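Local coordinates for protein histidinol-phosphatase (Listeria monocytogenes serotype 4b str. H7858, PDB 6NLR) that probably hydrolyses L-histidinol phosphate to L-histidinol and phosphate in histidine biosynthesis, using a trinuclear metal centre of the PHP family, at residues D95-Y100 and L122-G127; G118-H123 and R177-I182; A155-L160 and S200-E205. All coordinates share one frame; numbering follows the deposited sequence.

Interactions 1 and 2 share L122 and H123, at the break in strand 117-127, and both touch one manganese ion; their centres lie 12 Å apart. Along the chain, interaction 1 comes first, closing before interaction 3 opens, while the segments of interactions 2 and 3 alternate. Interaction 3 is helix packing, with its centre about 17 Å from that of interaction 1 and about 18 Å from that of interaction 2. Its helix 152-168 links it to both, since Y159 touches L122 and lies against H181 and I182. Metal-bearing strands and an outer helix pair thus belong to one PHP domain.

Interaction 1 of 3, residues D95-Y100 and L122-G127; sequences DYLIGY and LHFLEG. With MN (manganese (II) ion), chain E.
The polar part of this contact centres on OD1 of D95, which accepts a hydrogen bond from H123 ND1 at 2.8 Å with an N-H...O angle of 152°. Measured against the two flat groups, the bond is asymmetric: the acceptor lies close to the imidazole plane, whereas the donor approaches from above the carboxylate, whose plane is turned 63° from the ring. With ND1 donating, NE2 on the far side of the ring is left to bind manganese at 2.1 Å. A carboxylate behind the imidazole would be expected to strengthen its donation to the metal and to fix its rotation.

Water extends this polar link into the backbone. One molecule donates to D95 OD1 at 2.7 Å and to Y96 O, and accepts from H123 N. A second takes the hydrogen of I98 N and donates to Y96 O and to F124 O, the latter at 2.7 Å. Y96 O is therefore gripped by two waters, and the loop is joined to the segment 122-127 through solvent where the chains diverge.

Apolar contacts flank the waters. I98 CD1 touches both L125 CD2 at 3.9 Å and L122 CD1 at 4.1 Å. CG of L122 stands anti to its backbone N (chi1 -176°), and its CD1 also meets the rim of the Y96 ring at CD2, 4.2 Å away. L97 CD2 approaches F124 CD2 obliquely, and the F124 ring also packs edge-to-face with F47.

E93 and H181 are further protein ligands of this manganese. The histidine-carboxylate pair thus forms a second-shell support for a metal ligand where strand 87-95 ends and strand 117-127 breaks, typical of a PHP-family metal site.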
loop_
_atom_site.group_PDB
_atom_site.type_symbol
_atom_site.label_atom_id
_atom_site.label_comp_id
_atom_site.label_asym_id
_atom_site.label_seq_id
_atom_site.Cartn_x
_atom_site.Cartn_y
_atom_site.Cartn_z
ATOM N N ASP A 95 -6.835 -1.628 -4.082
ATOM C CA ASP A 95 -7.597 -1.366 -2.839
ATOM C C ASP A 95 -8.356 -2.640 -2.472
ATOM O O ASP A 95 -9.072 -3.194 -3.349
ATOM C CB ASP A 95 -8.551 -0.185 -2.999
ATOM C CG ASP A 95 -7.848 1.126 -2.745
ATOM O OD1 ASP A 95 -7.760 1.529 -1.551
ATOM O OD2 ASP A 95 -7.335 1.677 -3.722
ATOM N N TYR A 96 -8.216 -3.077 -1.226
ATOM C CA TYR A 96 -9.199 -3.974 -0.589
ATOM C C TYR A 96 -10.364 -3.074 -0.150
ATOM O O TYR A 96 -10.189 -2.201 0.735
ATOM C CB TYR A 96 -8.606 -4.818 0.538
ATOM C CG TYR A 96 -9.632 -5.777 1.066
ATOM C CD1 TYR A 96 -10.068 -6.843 0.284
ATOM C CD2 TYR A 96 -10.261 -5.564 2.279
ATOM C CE1 TYR A 96 -11.072 -7.693 0.722
ATOM C CE2 TYR A 96 -11.246 -6.424 2.738
ATOM C CZ TYR A 96 -11.652 -7.484 1.952
ATOM O OH TYR A 96 -12.619 -8.313 2.396
ATOM N N LEU A 97 -11.506 -3.235 -0.821
ATOM C CA LEU A 97 -12.749 -2.464 -0.546
ATOM C C LEU A 97 -13.734 -3.391 0.180
ATOM O O LEU A 97 -14.311 -4.305 -0.461
ATOM C CB LEU A 97 -13.304 -1.939 -1.876
ATOM C CG LEU A 97 -12.391 -0.986 -2.652
ATOM C CD1 LEU A 97 -13.024 -0.595 -3.984
ATOM C CD2 LEU A 97 -12.038 0.271 -1.849
ATOM N N ILE A 98 -13.875 -3.177 1.484
ATOM C CA ILE A 98 -14.741 -4.006 2.377
ATOM C C ILE A 98 -16.176 -3.948 1.838
ATOM O O ILE A 98 -16.693 -2.829 1.633
ATOM C CB ILE A 98 -14.628 -3.508 3.829
ATOM C CG1 ILE A 98 -13.211 -3.720 4.373
ATOM C CG2 ILE A 98 -15.681 -4.174 4.723
ATOM C CD1 ILE A 98 -12.849 -2.803 5.505
ATOM N N GLY A 99 -16.749 -5.112 1.531
ATOM C CA GLY A 99 -18.106 -5.254 0.984
ATOM C C GLY A 99 -18.136 -5.152 -0.534
ATOM O O GLY A 99 -19.231 -5.277 -1.075
ATOM N N TYR A 100 -17.001 -4.931 -1.219
ATOM C CA TYR A 100 -16.963 -4.832 -2.705
ATOM C C TYR A 100 -16.006 -5.876 -3.316
ATOM O O TYR A 100 -15.397 -5.600 -4.379
ATOM C CB TYR A 100 -16.603 -3.400 -3.108
ATOM C CG TYR A 100 -17.667 -2.404 -2.735
ATOM C CD1 TYR A 100 -17.737 -1.905 -1.449
ATOM C CD2 TYR A 100 -18.632 -2.004 -3.642
ATOM C CE1 TYR A 100 -18.714 -1.004 -1.076
ATOM C CE2 TYR A 100 -19.616 -1.090 -3.289
ATOM C CZ TYR A 100 -19.660 -0.604 -1.997
ATOM O OH TYR A 100 -20.626 0.272 -1.615
ATOM N N LEU A 122 -5.124 -1.824 2.124
ATOM C CA LEU A 122 -6.319 -1.236 2.780
ATOM C C LEU A 122 -6.093 0.272 3.003
ATOM O O LEU A 122 -5.172 0.642 3.785
ATOM C CB LEU A 122 -6.568 -1.988 4.087
ATOM C CG LEU A 122 -7.822 -1.567 4.838
ATOM C CD1 LEU A 122 -9.075 -2.022 4.089
ATOM C CD2 LEU A 122 -7.786 -2.098 6.250
ATOM N N HIS A 123 -6.951 1.109 2.413
ATOM C CA HIS A 123 -6.869 2.597 2.501
ATOM C C HIS A 123 -8.164 3.203 3.054
ATOM O O HIS A 123 -8.129 4.391 3.426
ATOM C CB HIS A 123 -6.578 3.240 1.137
ATOM C CG HIS A 123 -5.274 2.861 0.515
ATOM N ND1 HIS A 123 -5.211 2.272 -0.736
ATOM C CD2 HIS A 123 -4.000 2.964 0.944
ATOM C CE1 HIS A 123 -3.949 2.035 -1.048
ATOM N NE2 HIS A 123 -3.197 2.425 -0.033
ATOM N N PHE A 124 -9.263 2.450 3.089
ATOM C CA PHE A 124 -10.602 2.959 3.470
ATOM C C PHE A 124 -11.242 2.007 4.483
ATOM O O PHE A 124 -11.170 0.774 4.314
ATOM C CB PHE A 124 -11.506 3.084 2.246
ATOM C CG PHE A 124 -11.064 4.095 1.219
ATOM C CD1 PHE A 124 -11.399 5.431 1.356
ATOM C CD2 PHE A 124 -10.350 3.692 0.094
ATOM C CE1 PHE A 124 -11.008 6.352 0.394
ATOM C CE2 PHE A 124 -9.943 4.614 -0.852
ATOM C CZ PHE A 124 -10.269 5.940 -0.697
ATOM N N LEU A 125 -11.857 2.578 5.509
ATOM C CA LEU A 125 -12.692 1.857 6.499
ATOM C C LEU A 125 -14.046 2.532 6.571
ATOM O O LEU A 125 -14.144 3.731 6.264
ATOM C CB LEU A 125 -12.056 1.984 7.886
ATOM C CG LEU A 125 -10.891 1.079 8.192
ATOM C CD1 LEU A 125 -10.360 1.419 9.583
ATOM C CD2 LEU A 125 -11.322 -0.374 8.088
ATOM N N GLU A 126 -15.044 1.787 7.022
ATOM C CA GLU A 126 -16.342 2.373 7.429
ATOM C C GLU A 126 -16.066 3.412 8.520
ATOM O O GLU A 126 -15.315 3.096 9.476
ATOM C CB GLU A 126 -17.310 1.296 7.920
ATOM C CG GLU A 126 -18.389 1.874 8.802
ATOM C CD GLU A 126 -19.661 1.065 8.896
ATOM O OE1 GLU A 126 -19.632 -0.129 8.484
ATOM O OE2 GLU A 126 -20.662 1.630 9.369
ATOM N N GLY A 127 -16.645 4.597 8.382
ATOM C CA GLY A 127 -16.499 5.663 9.379
ATOM C C GLY A 127 -17.713 6.546 9.401
ATOM O O GLY A 127 -18.802 6.109 8.965
HETATM MN MN MN E . -1.130 2.595 -0.271
HETATM O O HOH W 1 -8.905 0.342 0.579
HETATM O O HOH W 2 -12.013 -0.990 2.420
HETATM O O HOH W 3 -0.987 4.201 1.401
HETATM O O HOH W 4 0.574 2.860 -0.785
#

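Interaction 2 of 3, residues G118-H123 and R177-I182; sequences GVLSLH and RRMGHI. With MN (manganese (II) ion), chain E.
H123 and H181 meet through one manganese ion, which H181 binds by NE2 at 2.1 Å beside the NE2 of H123. Their NE2 atoms are 3.2 Å apart as neighbouring ligands, not as a hydrogen-bonded pair. The rings meet rim to rim with planes at 57°, so neither lies over the other's face. A water also binds the manganese at 2.3 Å, and E93 is another protein ligand.

The next shell positions these imidazoles. CG of H181 sits between its backbone N and carbonyl carbon (chi1 42°), and D222 accepts from H181 N. S121 CB lies 3.7 Å from H181 CE1, while S121 OG is hydrogen-bonded to E93, linking this strand to a third ligand. A water joins L122 N and G180 O, farther along the two backbones.

Farther out, the strands pair in parallel by two bonds, L120 N to R178 O at 2.9 Å and G180 N to L120 O at 2.8 Å. The latter is almost straight at 176°, although its donor stands above the carbonyl plane. G180 brings the backbones close: its CA is only 3.4 Å from V119 CG1, a tight carbon contact, and a CB there would clash with V119 CG1 and S121 OG. L120 and selenomethionine M179 run side by side, with CB and CE 3.9 Å apart. G118 O lies over one face of the R178 guanidinium, which also forms salt bridges with D117 and E220 and a hydrogen bond from NH2 to the carbonyl of G5.

Parallel strands delivering metal ligands from their C-terminal ends are characteristic of the TIM-barrel-like PHP fold and its metal centre.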
loop_
_atom_site.group_PDB
_atom_site.type_symbol
_atom_site.label_atom_id
_atom_site.label_comp_id
_atom_site.label_asym_id
_atom_site.label_seq_id
_atom_site.Cartn_x
_atom_site.Cartn_y
_atom_site.Cartn_z
ATOM N N GLY A 118 1.969 -7.098 -7.911
ATOM C CA GLY A 118 0.780 -6.493 -7.296
ATOM C C GLY A 118 0.971 -6.325 -5.813
ATOM O O GLY A 118 1.766 -7.066 -5.217
ATOM N N VAL A 119 0.266 -5.341 -5.265
ATOM C CA VAL A 119 0.157 -5.088 -3.815
ATOM C C VAL A 119 -1.334 -4.967 -3.514
ATOM O O VAL A 119 -2.057 -4.297 -4.289
ATOM C CB VAL A 119 0.967 -3.837 -3.435
ATOM C CG1 VAL A 119 0.773 -3.482 -1.985
ATOM C CG2 VAL A 119 2.455 -4.020 -3.718
ATOM N N LEU A 120 -1.794 -5.619 -2.453
ATOM C CA LEU A 120 -3.176 -5.445 -1.963
ATOM C C LEU A 120 -3.099 -4.594 -0.707
ATOM O O LEU A 120 -2.437 -5.027 0.251
ATOM C CB LEU A 120 -3.802 -6.810 -1.695
ATOM C CG LEU A 120 -5.249 -6.781 -1.215
ATOM C CD1 LEU A 120 -6.167 -6.277 -2.308
ATOM C CD2 LEU A 120 -5.673 -8.169 -0.737
ATOM N N SER A 121 -3.743 -3.436 -0.744
ATOM C CA SER A 121 -3.641 -2.381 0.291
ATOM C C SER A 121 -5.031 -2.016 0.821
ATOM O O SER A 121 -5.963 -1.844 0.013
ATOM C CB SER A 121 -2.958 -1.166 -0.265
ATOM O OG SER A 121 -1.595 -1.453 -0.488
ATOM N N LEU A 122 -5.124 -1.824 2.124
ATOM C CA LEU A 122 -6.319 -1.236 2.780
ATOM C C LEU A 122 -6.093 0.272 3.003
ATOM O O LEU A 122 -5.172 0.642 3.785
ATOM C CB LEU A 122 -6.568 -1.988 4.087
ATOM C CG LEU A 122 -7.822 -1.567 4.838
ATOM C CD1 LEU A 122 -9.075 -2.022 4.089
ATOM C CD2 LEU A 122 -7.786 -2.098 6.250
ATOM N N HIS A 123 -6.951 1.109 2.413
ATOM C CA HIS A 123 -6.869 2.597 2.501
ATOM C C HIS A 123 -8.164 3.203 3.054
ATOM O O HIS A 123 -8.129 4.391 3.426
ATOM C CB HIS A 123 -6.578 3.240 1.137
ATOM C CG HIS A 123 -5.274 2.861 0.515
ATOM N ND1 HIS A 123 -5.211 2.272 -0.736
ATOM C CD2 HIS A 123 -4.000 2.964 0.944
ATOM C CE1 HIS A 123 -3.949 2.035 -1.048
ATOM N NE2 HIS A 123 -3.197 2.425 -0.033
ATOM N N ARG A 177 -0.262 -11.139 -3.829
ATOM C CA ARG A 177 0.210 -11.951 -2.689
ATOM C C ARG A 177 1.090 -11.115 -1.764
ATOM O O ARG A 177 1.643 -11.698 -0.802
ATOM C CB ARG A 177 0.913 -13.175 -3.253
ATOM C CG ARG A 177 -0.076 -14.049 -4.010
ATOM C CD ARG A 177 0.489 -15.381 -4.314
ATOM N NE ARG A 177 -0.450 -16.176 -5.098
ATOM C CZ ARG A 177 -0.083 -17.215 -5.834
ATOM N NH1 ARG A 177 1.199 -17.547 -5.863
ATOM N NH2 ARG A 177 -0.982 -17.907 -6.521
ATOM N N ARG A 178 1.225 -9.818 -2.039
ATOM C CA ARG A 178 2.018 -8.900 -1.196
ATOM C C ARG A 178 1.064 -7.889 -0.566
ATOM O O ARG A 178 0.357 -7.161 -1.274
ATOM C CB ARG A 178 3.131 -8.221 -1.995
ATOM C CG ARG A 178 4.080 -7.428 -1.092
ATOM C CD ARG A 178 5.497 -7.237 -1.659
ATOM N NE ARG A 178 5.539 -6.345 -2.802
ATOM C CZ ARG A 178 5.472 -6.705 -4.086
ATOM N NH1 ARG A 178 5.363 -7.988 -4.432
ATOM N NH2 ARG A 178 5.539 -5.771 -5.024
HETATM N N MSE A 179 1.009 -7.891 0.769
HETATM C CA MSE A 179 0.081 -7.025 1.475
HETATM C C MSE A 179 0.780 -5.692 1.713
HETATM O O MSE A 179 1.877 -5.667 2.265
HETATM C CB MSE A 179 -0.356 -7.635 2.813
HETATM C CG MSE A 179 -0.899 -9.066 2.715
HETATM SE SE MSE A 179 -2.580 -9.182 1.646
HETATM C CE MSE A 179 -1.908 -9.871 -0.072
ATOM N N GLY A 180 0.107 -4.605 1.327
ATOM C CA GLY A 180 0.649 -3.263 1.394
ATOM C C GLY A 180 0.689 -2.687 2.803
ATOM O O GLY A 180 -0.274 -2.886 3.560
ATOM N N HIS A 181 1.780 -1.989 3.124
ATOM C CA HIS A 181 2.002 -1.171 4.355
ATOM C C HIS A 181 1.035 -1.547 5.490
ATOM O O HIS A 181 0.152 -0.728 5.789
ATOM C CB HIS A 181 1.919 0.327 3.996
ATOM C CG HIS A 181 0.810 0.699 3.059
ATOM N ND1 HIS A 181 -0.518 0.360 3.316
ATOM C CD2 HIS A 181 0.823 1.413 1.897
ATOM C CE1 HIS A 181 -1.280 0.853 2.336
ATOM N NE2 HIS A 181 -0.483 1.501 1.444
ATOM N N ILE A 182 1.242 -2.677 6.189
ATOM C CA ILE A 182 0.209 -3.220 7.126
ATOM C C ILE A 182 0.191 -2.523 8.501
ATOM O O ILE A 182 -0.404 -3.107 9.426
ATOM C CB ILE A 182 0.322 -4.740 7.306
ATOM C CG1 ILE A 182 1.649 -5.161 7.939
ATOM C CG2 ILE A 182 0.032 -5.456 6.001
ATOM C CD1 ILE A 182 1.599 -6.558 8.554
HETATM MN MN MN E . -1.130 2.595 -0.271
HETATM O O HOH W 5 1.897 -9.723 -5.495
HETATM O O HOH W 6 -2.920 -3.113 3.688
HETATM O O HOH W 7 -2.970 -0.671 4.852
HETATM O O HOH W 3 -0.987 4.201 1.401
HETATM O O HOH W 4 0.574 2.860 -0.785
#

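Interaction 3 of 3, residues A155-L160 and S200-E205; sequences AQLAYL and SEEVME
V203 meets L157 and L160 across this helix pair. Three residues earlier, S200 connects to Q156 through a water that accepts from S200 N at 3.0 Å and donates to Q156 OE1 at 2.7 Å. S200 is also the N-cap of its helix: its OG accepts from V203 N at 3.1 Å with an angle of 165°, and it is hydrogen-bonded to E153. The amide at the other end of this water bridge is held, because Q156 NE2 bonds to Q186.

E202 comes next. CG lies anti to the backbone N (chi1 -168°), and the chain beyond it is extended, bringing the carboxylate carbon CD within 3.7 Å of L157 CD1. The two side chains cross at about a right angle. This is van der Waals contact of methyl with carboxylate, and E202 CG adds an aliphatic touch to the same leucine.

V203 divides its methyls. CG2 packs against L157 CD2 at 3.8 Å and also touches Q156 OE1 at 3.6 Å. CG1 turns to L160 CD1, 4.1 Å away, and that same leucine methyl approaches V203 O.

The axes of segments 155-160 and 201-205 are 10.1 Å apart and 11° from parallel. Here helix 201-217 runs beside helix 152-168, K206 NZ adding a hydrogen bond to L157 O; the latter helix rests against helix 138-149 through A155 and A158, while M204 packs on helix 240-248.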
loop_
_atom_site.group_PDB
_atom_site.type_symbol
_atom_site.label_atom_id
_atom_site.label_comp_id
_atom_site.label_asym_id
_atom_site.label_seq_id
_atom_site.Cartn_x
_atom_site.Cartn_y
_atom_site.Cartn_z
ATOM N N ALA A 155 -9.276 2.399 16.591
ATOM C CA ALA A 155 -8.998 2.603 15.152
ATOM C C ALA A 155 -7.958 1.589 14.669
ATOM O O ALA A 155 -8.175 1.029 13.559
ATOM C CB ALA A 155 -8.556 4.017 14.876
ATOM N N GLN A 156 -6.901 1.345 15.465
ATOM C CA GLN A 156 -5.852 0.348 15.129
ATOM C C GLN A 156 -6.536 -1.014 14.943
ATOM O O GLN A 156 -6.245 -1.728 13.956
ATOM C CB GLN A 156 -4.793 0.197 16.227
ATOM C CG GLN A 156 -3.815 1.343 16.333
ATOM C CD GLN A 156 -2.921 1.221 17.544
ATOM O OE1 GLN A 156 -3.382 0.991 18.660
ATOM N NE2 GLN A 156 -1.627 1.388 17.338
ATOM N N LEU A 157 -7.402 -1.376 15.884
ATOM C CA LEU A 157 -7.995 -2.734 15.888
ATOM C C LEU A 157 -8.987 -2.862 14.720
ATOM O O LEU A 157 -9.020 -3.943 14.093
ATOM C CB LEU A 157 -8.643 -2.998 17.249
ATOM C CG LEU A 157 -7.641 -3.152 18.386
ATOM C CD1 LEU A 157 -8.304 -3.068 19.740
ATOM C CD2 LEU A 157 -6.908 -4.455 18.225
ATOM N N ALA A 158 -9.741 -1.803 14.401
ATOM C CA ALA A 158 -10.656 -1.836 13.233
ATOM C C ALA A 158 -9.832 -1.962 11.936
ATOM O O ALA A 158 -10.195 -2.738 11.033
ATOM C CB ALA A 158 -11.508 -0.619 13.226
ATOM N N TYR A 159 -8.729 -1.236 11.862
ATOM C CA TYR A 159 -7.794 -1.274 10.704
ATOM C C TYR A 159 -7.252 -2.696 10.529
ATOM O O TYR A 159 -7.317 -3.256 9.389
ATOM C CB TYR A 159 -6.681 -0.245 10.899
ATOM C CG TYR A 159 -5.536 -0.441 9.949
ATOM C CD1 TYR A 159 -5.623 0.002 8.626
ATOM C CD2 TYR A 159 -4.389 -1.113 10.351
ATOM C CE1 TYR A 159 -4.585 -0.213 7.736
ATOM C CE2 TYR A 159 -3.334 -1.298 9.481
ATOM C CZ TYR A 159 -3.435 -0.870 8.166
ATOM O OH TYR A 159 -2.382 -1.088 7.312
ATOM N N LEU A 160 -6.744 -3.289 11.609
ATOM C CA LEU A 160 -6.138 -4.643 11.529
ATOM C C LEU A 160 -7.212 -5.683 11.176
ATOM O O LEU A 160 -6.858 -6.663 10.495
ATOM C CB LEU A 160 -5.404 -4.971 12.829
ATOM C CG LEU A 160 -4.172 -4.113 13.082
ATOM C CD1 LEU A 160 -3.553 -4.440 14.428
ATOM C CD2 LEU A 160 -3.148 -4.298 11.990
ATOM N N SER A 200 -0.768 -2.025 22.456
ATOM C CA SER A 200 -1.477 -2.783 23.517
ATOM C C SER A 200 -1.345 -4.285 23.233
ATOM O O SER A 200 -1.019 -4.666 22.071
ATOM C CB SER A 200 -2.930 -2.403 23.554
ATOM O OG SER A 200 -3.563 -2.911 22.392
ATOM N N GLU A 201 -1.602 -5.106 24.241
ATOM C CA GLU A 201 -1.507 -6.579 24.116
ATOM C C GLU A 201 -2.507 -7.042 23.054
ATOM O O GLU A 201 -2.151 -7.926 22.257
ATOM C CB GLU A 201 -1.749 -7.238 25.475
ATOM C CG GLU A 201 -1.605 -8.745 25.433
ATOM C CD GLU A 201 -0.394 -9.235 24.644
ATOM O OE1 GLU A 201 0.741 -8.861 25.037
ATOM O OE2 GLU A 201 -0.601 -9.920 23.584
ATOM N N GLU A 202 -3.692 -6.449 23.020
ATOM C CA GLU A 202 -4.741 -6.798 22.033
ATOM C C GLU A 202 -4.250 -6.481 20.610
ATOM O O GLU A 202 -4.458 -7.312 19.699
ATOM C CB GLU A 202 -6.051 -6.068 22.339
ATOM C CG GLU A 202 -7.207 -6.641 21.529
ATOM C CD GLU A 202 -8.581 -6.059 21.829
ATOM O OE1 GLU A 202 -8.698 -5.274 22.792
ATOM O OE2 GLU A 202 -9.523 -6.384 21.085
ATOM N N VAL A 203 -3.635 -5.317 20.394
ATOM C CA VAL A 203 -3.083 -4.974 19.042
ATOM C C VAL A 203 -2.017 -6.007 18.674
ATOM O O VAL A 203 -1.993 -6.503 17.542
ATOM C CB VAL A 203 -2.563 -3.532 19.013
ATOM C CG1 VAL A 203 -1.626 -3.270 17.844
ATOM C CG2 VAL A 203 -3.721 -2.543 19.037
HETATM N N MSE A 204 -1.168 -6.366 19.649
HETATM C CA MSE A 204 -0.076 -7.287 19.385
HETATM C C MSE A 204 -0.609 -8.670 19.001
HETATM O O MSE A 204 -0.060 -9.311 18.104
HETATM C CB MSE A 204 0.861 -7.401 20.589
HETATM C CG MSE A 204 1.841 -6.256 20.733
HETATM SE SE MSE A 204 2.796 -5.838 19.032
HETATM C CE MSE A 204 3.490 -7.576 18.441
ATOM N N GLU A 205 -1.664 -9.114 19.688
ATOM C CA GLU A 205 -2.284 -10.406 19.416
ATOM C C GLU A 205 -2.887 -10.411 18.002
ATOM O O GLU A 205 -2.720 -11.414 17.275
ATOM C CB GLU A 205 -3.357 -10.714 20.467
ATOM C CG GLU A 205 -4.074 -12.042 20.260
ATOM C CD GLU A 205 -3.189 -13.290 20.153
ATOM O OE1 GLU A 205 -2.057 -13.279 20.693
ATOM O OE2 GLU A 205 -3.629 -14.284 19.530
HETATM O O HOH W 8 -2.079 0.186 20.907
#